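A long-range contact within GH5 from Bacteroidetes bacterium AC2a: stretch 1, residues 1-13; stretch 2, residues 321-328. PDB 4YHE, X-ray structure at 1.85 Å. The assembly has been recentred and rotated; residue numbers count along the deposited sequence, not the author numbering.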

# COMPACT_ATOMS: atom_id res chain seq x y z
N ARG A 1 -7.77 -15.57 22.29
CA ARG A 1 -6.80 -14.48 21.94
C ARG A 1 -7.35 -13.56 20.85
O ARG A 1 -7.73 -14.03 19.79
CB ARG A 1 -5.50 -15.07 21.40
CG ARG A 1 -4.70 -15.90 22.39
CD ARG A 1 -3.34 -16.23 21.81
NE ARG A 1 -3.45 -16.91 20.52
CZ ARG A 1 -2.44 -17.16 19.68
NH1 ARG A 1 -1.20 -16.81 19.97
NH2 ARG A 1 -2.68 -17.79 18.54
N PRO A 2 -7.36 -12.24 21.09
CA PRO A 2 -7.81 -11.33 20.01
C PRO A 2 -7.06 -11.49 18.68
O PRO A 2 -7.68 -11.33 17.64
CB PRO A 2 -7.58 -9.94 20.60
CG PRO A 2 -7.60 -10.15 22.08
CD PRO A 2 -7.17 -11.55 22.37
N MET A 3 -5.79 -11.82 18.71
CA MET A 3 -5.05 -12.02 17.45
C MET A 3 -5.55 -13.24 16.65
O MET A 3 -5.15 -13.43 15.50
CB MET A 3 -3.56 -12.17 17.71
CG MET A 3 -3.11 -13.52 18.25
SD MET A 3 -1.32 -13.56 18.40
CE MET A 3 -1.17 -13.12 20.09
N ASP A 4 -6.41 -14.07 17.24
CA ASP A 4 -6.96 -15.23 16.54
C ASP A 4 -8.31 -14.91 15.95
O ASP A 4 -8.93 -15.78 15.36
CB ASP A 4 -7.08 -16.45 17.47
CG ASP A 4 -5.75 -16.98 17.90
OD1 ASP A 4 -4.81 -16.90 17.12
OD2 ASP A 4 -5.62 -17.50 19.02
N ASN A 5 -8.77 -13.66 16.04
CA ASN A 5 -10.11 -13.36 15.63
C ASN A 5 -10.31 -13.38 14.08
O ASN A 5 -9.38 -13.60 13.33
CB ASN A 5 -10.62 -12.09 16.29
CG ASN A 5 -10.02 -10.84 15.68
OD1 ASN A 5 -9.26 -10.91 14.71
ND2 ASN A 5 -10.37 -9.70 16.23
N GLU A 6 -11.56 -13.23 13.65
CA GLU A 6 -11.92 -13.32 12.23
C GLU A 6 -11.22 -12.20 11.41
O GLU A 6 -10.72 -12.44 10.31
CB GLU A 6 -13.45 -13.27 12.09
CG GLU A 6 -14.00 -13.42 10.69
CD GLU A 6 -15.47 -12.97 10.52
OE1 GLU A 6 -16.15 -12.66 11.54
OE2 GLU A 6 -15.96 -12.90 9.36
N ALA A 7 -11.14 -11.01 11.97
CA ALA A 7 -10.51 -9.89 11.28
C ALA A 7 -9.05 -10.13 10.95
O ALA A 7 -8.65 -9.89 9.81
CB ALA A 7 -10.67 -8.62 12.08
N VAL A 8 -8.26 -10.60 11.92
CA VAL A 8 -6.84 -10.81 11.72
C VAL A 8 -6.64 -11.95 10.75
O VAL A 8 -5.72 -11.93 9.96
CB VAL A 8 -6.06 -11.05 13.03
CG1 VAL A 8 -4.61 -11.44 12.77
CG2 VAL A 8 -6.12 -9.80 13.90
N GLN A 9 -7.51 -12.97 10.85
CA GLN A 9 -7.50 -14.05 9.87
C GLN A 9 -7.67 -13.49 8.46
O GLN A 9 -6.95 -13.90 7.55
CB GLN A 9 -8.62 -15.06 10.13
CG GLN A 9 -8.26 -16.21 11.06
CD GLN A 9 -9.45 -17.17 11.24
OE1 GLN A 9 -10.07 -17.21 12.31
NE2 GLN A 9 -9.81 -17.89 10.18
N PHE A 10 -8.61 -12.56 8.31
CA PHE A 10 -8.85 -11.91 7.00
C PHE A 10 -7.61 -11.16 6.49
O PHE A 10 -7.17 -11.40 5.36
CB PHE A 10 -10.04 -10.97 7.00
CG PHE A 10 -10.26 -10.34 5.67
CD1 PHE A 10 -10.85 -11.07 4.64
CD2 PHE A 10 -9.80 -9.05 5.40
CE1 PHE A 10 -11.03 -10.50 3.38
CE2 PHE A 10 -9.97 -8.47 4.14
CZ PHE A 10 -10.57 -9.19 3.13
N GLY A 11 -7.03 -10.29 7.33
CA GLY A 11 -5.71 -9.69 7.02
C GLY A 11 -4.65 -10.67 6.54
O GLY A 11 -3.99 -10.47 5.49
N MET A 12 -4.48 -11.77 7.27
CA MET A 12 -3.49 -12.77 6.87
C MET A 12 -3.77 -13.43 5.54
O MET A 12 -2.85 -13.87 4.88
CB MET A 12 -3.34 -13.87 7.91
CG MET A 12 -2.26 -13.56 8.91
SD MET A 12 -2.17 -14.93 10.03
CE MET A 12 -0.82 -15.84 9.35
N SER A 13 -5.03 -13.47 5.16
CA SER A 13 -5.47 -14.13 3.93
C SER A 13 -4.98 -13.37 2.71
O SER A 13 -4.93 -13.94 1.62
CB SER A 13 -7.00 -14.31 3.92
OG SER A 13 -7.70 -13.14 3.53
N MET A 321 6.97 -10.59 9.02
CA MET A 321 5.59 -10.19 8.88
C MET A 321 4.62 -11.36 9.14
O MET A 321 3.69 -11.22 9.91
CB MET A 321 5.32 -9.63 7.47
CG MET A 321 6.00 -8.28 7.22
SD MET A 321 6.01 -7.90 5.45
CE MET A 321 7.00 -6.39 5.45
N ARG A 322 4.85 -12.48 8.47
CA ARG A 322 4.05 -13.68 8.69
C ARG A 322 3.96 -14.03 10.18
O ARG A 322 2.88 -14.26 10.70
CB ARG A 322 4.65 -14.83 7.93
CG ARG A 322 4.10 -16.21 8.27
CD ARG A 322 2.64 -16.38 7.87
NE ARG A 322 2.10 -17.64 8.39
CZ ARG A 322 2.32 -18.84 7.88
NH1 ARG A 322 3.03 -19.02 6.77
NH2 ARG A 322 1.78 -19.90 8.47
N ASP A 323 5.11 -14.01 10.85
CA ASP A 323 5.17 -14.36 12.28
C ASP A 323 4.37 -13.43 13.16
O ASP A 323 3.95 -13.81 14.23
CB ASP A 323 6.62 -14.44 12.74
CG ASP A 323 7.36 -15.65 12.17
OD1 ASP A 323 6.68 -16.57 11.67
OD2 ASP A 323 8.60 -15.67 12.17
N ARG A 324 4.16 -12.19 12.68
CA ARG A 324 3.31 -11.21 13.33
C ARG A 324 1.91 -11.09 12.74
O ARG A 324 1.15 -10.20 13.10
CB ARG A 324 4.05 -9.85 13.29
CG ARG A 324 5.19 -9.80 14.29
CD ARG A 324 6.33 -8.86 13.98
NE ARG A 324 7.43 -9.13 14.90
CZ ARG A 324 8.27 -10.16 14.81
NH1 ARG A 324 8.22 -11.00 13.77
NH2 ARG A 324 9.20 -10.33 15.74
N ARG A 325 1.54 -12.03 11.86
CA ARG A 325 0.20 -12.06 11.25
C ARG A 325 -0.13 -10.83 10.39
O ARG A 325 -1.29 -10.42 10.27
CB ARG A 325 -0.88 -12.28 12.33
CG ARG A 325 -0.55 -13.56 13.11
CD ARG A 325 -1.60 -13.94 14.13
NE ARG A 325 -1.05 -15.10 14.84
CZ ARG A 325 -1.76 -16.08 15.40
NH1 ARG A 325 -3.09 -16.06 15.38
NH2 ARG A 325 -1.10 -17.07 15.99
N ILE A 326 0.91 -10.30 9.79
CA ILE A 326 0.83 -9.12 8.92
C ILE A 326 1.02 -9.56 7.45
O ILE A 326 1.95 -10.28 7.12
CB ILE A 326 1.91 -8.12 9.32
CG1 ILE A 326 1.59 -7.58 10.72
CG2 ILE A 326 1.96 -6.94 8.34
CD1 ILE A 326 2.73 -6.73 11.27
N SER A 327 0.10 -9.11 6.62
CA SER A 327 0.18 -9.27 5.17
C SER A 327 0.84 -8.04 4.53
O SER A 327 0.94 -6.95 5.15
CB SER A 327 -1.23 -9.44 4.61
OG SER A 327 -2.10 -8.38 4.97
N ALA A 328 1.25 -8.21 3.28
CA ALA A 328 2.03 -7.16 2.59
C ALA A 328 1.95 -7.25 1.07
O ALA A 328 2.05 -8.34 0.49
CB ALA A 328 3.48 -7.22 3.04

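How does Arg325 reach the first stretch? Its CA-to-CB bond points sideways, but after an m turn at chi1 the chain runs out through t at chi2 and chi3, an extended form that carries the guanidinium to Asp4. There Arg325 NH1 lies 2.6 Å from Asp4 OD1, a hydrogen-bonded salt bridge near the guanidinium plane. Arg325 NH1 also makes a weak hydrogen bond to Met3 O at 3.3 Å, while Met3 CG sits over one face of the group.

Why can two arginines crowd together here? Arg1 NH2 and Arg325 NH2 are 3.1 Å apart, both donors, so no hydrogen bond joins them. Asp4 offsets the like charges: with chi1 at m, Asp4 OD2 accepts from Arg1 NE at 2.7 Å, and OD1, which receives Arg325 NH1, also takes a weak bond from Arg1 NH2.

What packs against the rest of Arg325? Arg325 CB is 3.8 Å from Val8 CG1 and 3.7 Å from Met12 SD. The CA-to-CB bond of Met12 also points sideways, but its flexible, unbranched chain, with chi2 at t and chi3 near 98°, brings Met12 CE within 3.6 Å of Arg322 NE.

What does the helix offer Ser327? Ser327, its CB directed toward the helix and chi1 at p, donates from Ser327 OG to Gly11 O at 2.9 Å. Its small hydroxyl suits this buried spot, though Ser327 N is buried without a partner. The contact buries 416 Å² over both sides, Arg325 contributing the most, 149 Å².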